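Local atomic coordinates of sugar-binding transcriptional regulator, LacI family (Enterococcus faecalis, PDB entry 3CS3), a protein that probably represses transcription by binding regulatory DNA, with a periplasmic-binding-protein-like domain that is likely to sense a sugar, as in other LacI-family regulators. Residues E160-A165 with D186-G191; I210-S215 with A226-S231. All blocks are in the same frame, centred on the assembly; numbering follows the deposited sequence.

Interactions 1 and 2 have centres about 14 Å apart within the periplasmic-binding-protein-like fold, and Asp186, the first residue of 186-191, joins them. Its backbone N lies 2.7 Å from Phe212 O and its OD1 2.8 Å from Thr227 OG1, both probable hydrogen bonds, so the start of one helix of interaction 1 is tied to both segments of interaction 2. Asp213 OD1 of interaction 2 bonds a glycerol, probably from the crystallisation liquor, and a bound glycerol also lies about 4 Å from the nearest atom of the Glu187 side chain in interaction 1. This is consistent with a ligand pocket such as the sugar site of family relatives.

Interaction 1 (E160-A165 with D186-G191); sequences EPSGYA and DEMAIG
Gly163 and Gly191 bring two helices together almost backbone to backbone: the axes of the two short segments approach to 6.5 Å and cross at -45°. The tight part consists of main-chain atoms. Gly163 CA lies 3.3 Å from Met188 O, and Tyr164 CA is 3.4 Å from Gly191 O; Glu160 CA meets Glu187 O, while Gly191 CA approaches Glu160 O at 3.5 Å. These four CA-H...O contacts run in both directions across the interface, and the absence of side chains on the two glycines makes such closeness possible. Side chains fill the flanks. Ser162 OG, whose hydrogen bonds go to Thr159 and Asp157, rests 3.5 Å from Met188 CG, before the methionine chain bends away at chi3.

The flank where the Glu160 side chain lies is more open, and a water bridges it. With CG anti to the backbone N (chi1 179°), the extended chain lies across Ile190, OE1 reaching 3.4 Å from the CG2 methyl, while OE2 forms a salt bridge with Lys194. The water accepts from Glu160 N at 3.1 Å and donates to Glu187 OE1, linking the two segments near their N-terminal residues. Tyr164 sends its hydroxyl to Glu198, and its ring meets Tyr195 edge to face.

Helix 160-170 belongs to the beta-alpha-beta crossover from strand 151-155 to strand 179-183, and helix 186-196 to the next one, leading to strand 207-210 at the edge of the four-stranded parallel sheet.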
loop_
_atom_site.group_PDB
_atom_site.type_symbol
_atom_site.label_atom_id
_atom_site.label_comp_id
_atom_site.label_asym_id
_atom_site.label_seq_id
_atom_site.Cartn_x
_atom_site.Cartn_y
_atom_site.Cartn_z
ATOM N N GLU A 160 -3.378 2.227 11.251
ATOM C CA GLU A 160 -2.278 2.666 12.116
ATOM C C GLU A 160 -2.587 3.841 13.086
ATOM O O GLU A 160 -2.162 3.782 14.247
ATOM C CB GLU A 160 -1.023 2.925 11.263
ATOM C CG GLU A 160 0.206 3.413 12.008
ATOM C CD GLU A 160 1.396 3.633 11.093
ATOM O OE1 GLU A 160 1.737 2.715 10.315
ATOM O OE2 GLU A 160 1.997 4.726 11.159
ATOM N N PRO A 161 -3.305 4.906 12.626
ATOM C CA PRO A 161 -3.744 5.955 13.573
ATOM C C PRO A 161 -4.509 5.483 14.821
ATOM O O PRO A 161 -4.345 6.080 15.886
ATOM C CB PRO A 161 -4.654 6.843 12.715
ATOM C CG PRO A 161 -4.139 6.682 11.344
ATOM C CD PRO A 161 -3.688 5.259 11.242
ATOM N N SER A 162 -5.327 4.436 14.690
ATOM C CA SER A 162 -6.079 3.892 15.828
ATOM C C SER A 162 -5.192 3.125 16.799
ATOM O O SER A 162 -5.483 3.075 17.993
ATOM C CB SER A 162 -7.233 3.001 15.369
ATOM O OG SER A 162 -6.765 1.786 14.806
ATOM N N GLY A 163 -4.123 2.525 16.282
ATOM C CA GLY A 163 -3.127 1.863 17.119
ATOM C C GLY A 163 -2.326 2.866 17.930
ATOM O O GLY A 163 -1.965 2.596 19.079
ATOM N N TYR A 164 -2.054 4.021 17.317
ATOM C CA TYR A 164 -1.370 5.137 17.966
ATOM C C TYR A 164 -2.204 5.699 19.119
ATOM O O TYR A 164 -1.704 5.856 20.235
ATOM C CB TYR A 164 -1.067 6.241 16.941
ATOM C CG TYR A 164 -0.220 7.378 17.481
ATOM C CD1 TYR A 164 1.171 7.293 17.483
ATOM C CD2 TYR A 164 -0.810 8.542 17.986
ATOM C CE1 TYR A 164 1.956 8.329 17.974
ATOM C CE2 TYR A 164 -0.033 9.582 18.488
ATOM C CZ TYR A 164 1.350 9.467 18.477
ATOM O OH TYR A 164 2.133 10.487 18.964
ATOM N N ALA A 165 -3.469 6.002 18.825
ATOM C CA ALA A 165 -4.434 6.506 19.796
ATOM C C ALA A 165 -4.674 5.525 20.947
ATOM O O ALA A 165 -4.823 5.944 22.101
ATOM C CB ALA A 165 -5.749 6.839 19.097
ATOM N N ASP A 186 -1.072 -5.982 12.247
ATOM C CA ASP A 186 0.279 -5.417 12.289
ATOM C C ASP A 186 0.307 -3.895 12.187
ATOM O O ASP A 186 1.171 -3.257 12.769
ATOM C CB ASP A 186 1.145 -6.008 11.171
ATOM C CG ASP A 186 1.871 -7.287 11.587
ATOM O OD1 ASP A 186 1.483 -7.930 12.590
ATOM O OD2 ASP A 186 2.847 -7.653 10.901
ATOM N N GLU A 187 -0.636 -3.324 11.449
ATOM C CA GLU A 187 -0.706 -1.873 11.285
ATOM C C GLU A 187 -1.045 -1.140 12.568
ATOM O O GLU A 187 -0.446 -0.101 12.853
ATOM C CB GLU A 187 -1.715 -1.501 10.215
ATOM C CG GLU A 187 -1.336 -1.983 8.846
ATOM C CD GLU A 187 -2.543 -2.121 7.974
ATOM O OE1 GLU A 187 -3.340 -1.157 7.935
ATOM O OE2 GLU A 187 -2.700 -3.196 7.358
ATOM N N MET A 188 -2.002 -1.676 13.332
ATOM C CA MET A 188 -2.317 -1.139 14.659
ATOM C C MET A 188 -1.118 -1.317 15.599
ATOM O O MET A 188 -0.824 -0.434 16.396
ATOM C CB MET A 188 -3.596 -1.767 15.247
ATOM C CG MET A 188 -4.902 -1.217 14.652
ATOM S SD MET A 188 -6.447 -1.739 15.439
ATOM C CE MET A 188 -6.248 -3.520 15.363
ATOM N N ALA A 189 -0.411 -2.440 15.467
ATOM C CA ALA A 189 0.816 -2.687 16.228
ATOM C C ALA A 189 1.928 -1.694 15.892
ATOM O O ALA A 189 2.640 -1.253 16.790
ATOM C CB ALA A 189 1.304 -4.121 16.025
ATOM N N ILE A 190 2.066 -1.344 14.610
ATOM C CA ILE A 190 3.042 -0.332 14.172
ATOM C C ILE A 190 2.695 1.043 14.753
ATOM O O ILE A 190 3.585 1.787 15.168
ATOM C CB ILE A 190 3.198 -0.283 12.617
ATOM C CG1 ILE A 190 3.819 -1.584 12.080
ATOM C CG2 ILE A 190 4.020 0.940 12.157
ATOM C CD1 ILE A 190 5.191 -1.949 12.657
ATOM N N GLY A 191 1.401 1.352 14.805
ATOM C CA GLY A 191 0.891 2.528 15.518
ATOM C C GLY A 191 1.293 2.570 16.983
ATOM O O GLY A 191 1.593 3.638 17.511
HETATM O O HOH W 1 -3.348 2.088 8.154
#

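Interaction 2 (I210-S215 with A226-S231); sequences IGFDNS and ATIAYS
Phe212 presents one ring face to Ile228, whose CB stands 3.9 Å from the ring centroid in a CH-pi contact, close to the normal, while Tyr230 CE1 approaches the ring edge. A cation-pi contact with Arg136 also engages Phe212. The Tyr230 ring has a water over the centre of one face and Asp213 OD1 in plane at its edge, and it meets Trp235 at about a right angle. Within this periplasmic-binding-protein-like fold, the loop leaving strand 207-210 runs parallel to segment 226-231, linking the edge of the four-stranded sheet to outermost strand 227-229 of the larger one.

Two backbone bonds set the register: Gly211 N to Ala226 O (2.8 Å) and Asp213 N to Ile228 O (2.9 Å). Tyr230 OH donates to Asp213 OD1 at 2.6 Å, from above the carboxylate plane, which stands 88° to the phenol ring. A glycerol, probably from the crystallisation liquor, is hydrogen-bonded to the same oxygen, giving it a second partner. The water over the tyrosine face accepts from Tyr230 N and lies 2.6 Å from Asp213 O, to which it can donate.

Asp213 and Asn214 both have positive phi (117° and 59°), where the chain turns away from its course alongside 226-229. Asn214 CB packs 3.6 Å from Ala229 CB, and its OD1 bonds Arg224. Thr227 OG1, anti to its own backbone N and bonded to Asp186, accepts Asn214 N at 3.2 Å.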
loop_
_atom_site.group_PDB
_atom_site.type_symbol
_atom_site.label_atom_id
_atom_site.label_comp_id
_atom_site.label_asym_id
_atom_site.label_seq_id
_atom_site.Cartn_x
_atom_site.Cartn_y
_atom_site.Cartn_z
ATOM N N ILE A 210 1.996 -8.731 20.288
ATOM C CA ILE A 210 1.862 -9.670 19.167
ATOM C C ILE A 210 0.825 -9.115 18.190
ATOM O O ILE A 210 -0.255 -8.688 18.603
ATOM C CB ILE A 210 1.469 -11.105 19.613
ATOM C CG1 ILE A 210 2.483 -11.661 20.615
ATOM C CG2 ILE A 210 1.377 -12.049 18.400
ATOM C CD1 ILE A 210 2.206 -13.080 21.073
ATOM N N GLY A 211 1.174 -9.097 16.904
ATOM C CA GLY A 211 0.270 -8.634 15.854
ATOM C C GLY A 211 -0.328 -9.771 15.038
ATOM O O GLY A 211 -0.410 -10.908 15.500
ATOM N N PHE A 212 -0.734 -9.450 13.813
ATOM C CA PHE A 212 -1.429 -10.369 12.915
ATOM C C PHE A 212 -1.246 -9.755 11.533
ATOM O O PHE A 212 -1.353 -8.533 11.402
ATOM C CB PHE A 212 -2.921 -10.396 13.277
ATOM C CG PHE A 212 -3.657 -11.663 12.887
ATOM C CD1 PHE A 212 -4.186 -12.499 13.872
ATOM C CD2 PHE A 212 -3.868 -11.998 11.548
ATOM C CE1 PHE A 212 -4.893 -13.670 13.529
ATOM C CE2 PHE A 212 -4.568 -13.169 11.192
ATOM C CZ PHE A 212 -5.084 -14.001 12.187
ATOM N N ASP A 213 -0.941 -10.597 10.537
ATOM C CA ASP A 213 -0.771 -10.252 9.090
ATOM C C ASP A 213 0.618 -10.497 8.516
ATOM O O ASP A 213 0.740 -10.772 7.326
ATOM C CB ASP A 213 -1.229 -8.831 8.694
ATOM C CG ASP A 213 -2.736 -8.678 8.695
ATOM O OD1 ASP A 213 -3.444 -9.703 8.759
ATOM O OD2 ASP A 213 -3.208 -7.525 8.658
ATOM N N ASN A 214 1.650 -10.374 9.352
ATOM C CA ASN A 214 3.051 -10.518 8.931
ATOM C C ASN A 214 3.454 -9.509 7.841
ATOM O O ASN A 214 3.916 -9.875 6.762
ATOM C CB ASN A 214 3.351 -11.972 8.527
ATOM C CG ASN A 214 4.830 -12.241 8.297
ATOM O OD1 ASN A 214 5.699 -11.691 8.975
ATOM N ND2 ASN A 214 5.118 -13.096 7.324
ATOM N N SER A 215 3.255 -8.230 8.141
ATOM C CA SER A 215 3.680 -7.157 7.263
ATOM C C SER A 215 5.199 -7.171 7.178
ATOM O O SER A 215 5.875 -7.552 8.143
ATOM C CB SER A 215 3.188 -5.806 7.787
ATOM O OG SER A 215 3.804 -5.445 9.012
ATOM N N ALA A 226 6.526 -9.771 16.580
ATOM C CA ALA A 226 5.929 -11.107 16.660
ATOM C C ALA A 226 4.507 -11.033 16.114
ATOM O O ALA A 226 3.774 -10.073 16.388
ATOM C CB ALA A 226 5.926 -11.599 18.097
ATOM N N THR A 227 4.124 -12.028 15.323
ATOM C CA THR A 227 2.936 -11.887 14.486
ATOM C C THR A 227 2.384 -13.221 14.017
ATOM O O THR A 227 3.019 -14.263 14.182
ATOM C CB THR A 227 3.235 -10.985 13.240
ATOM O OG1 THR A 227 2.021 -10.709 12.533
ATOM C CG2 THR A 227 4.249 -11.658 12.301
ATOM N N ILE A 228 1.191 -13.168 13.432
ATOM C CA ILE A 228 0.557 -14.334 12.829
ATOM C C ILE A 228 0.636 -14.210 11.306
ATOM O O ILE A 228 0.143 -13.249 10.719
ATOM C CB ILE A 228 -0.909 -14.484 13.285
ATOM C CG1 ILE A 228 -1.023 -14.497 14.827
ATOM C CG2 ILE A 228 -1.533 -15.711 12.658
ATOM C CD1 ILE A 228 -0.420 -15.726 15.522
ATOM N N ALA A 229 1.276 -15.191 10.686
ATOM C CA ALA A 229 1.565 -15.169 9.265
ATOM C C ALA A 229 0.687 -16.125 8.498
ATOM O O ALA A 229 0.286 -17.160 9.011
ATOM C CB ALA A 229 3.008 -15.522 9.029
ATOM N N TYR A 230 0.406 -15.759 7.254
ATOM C CA TYR A 230 -0.287 -16.613 6.303
ATOM C C TYR A 230 0.234 -16.245 4.911
ATOM O O TYR A 230 0.865 -15.195 4.737
ATOM C CB TYR A 230 -1.811 -16.423 6.415
ATOM C CG TYR A 230 -2.261 -14.974 6.458
ATOM C CD1 TYR A 230 -2.482 -14.324 7.674
ATOM C CD2 TYR A 230 -2.467 -14.252 5.278
ATOM C CE1 TYR A 230 -2.889 -12.982 7.713
ATOM C CE2 TYR A 230 -2.875 -12.921 5.305
ATOM C CZ TYR A 230 -3.085 -12.293 6.522
ATOM O OH TYR A 230 -3.491 -10.979 6.530
ATOM N N SER A 231 -0.005 -17.100 3.925
ATOM C CA SER A 231 0.379 -16.776 2.554
ATOM C C SER A 231 -0.629 -15.816 1.923
ATOM O O SER A 231 -1.761 -16.212 1.606
ATOM C CB SER A 231 0.506 -18.044 1.711
ATOM O OG SER A 231 1.116 -17.750 0.465
HETATM O O HOH W 2 0.677 -13.137 6.294
HETATM O O HOH W 3 3.672 -14.510 5.264
#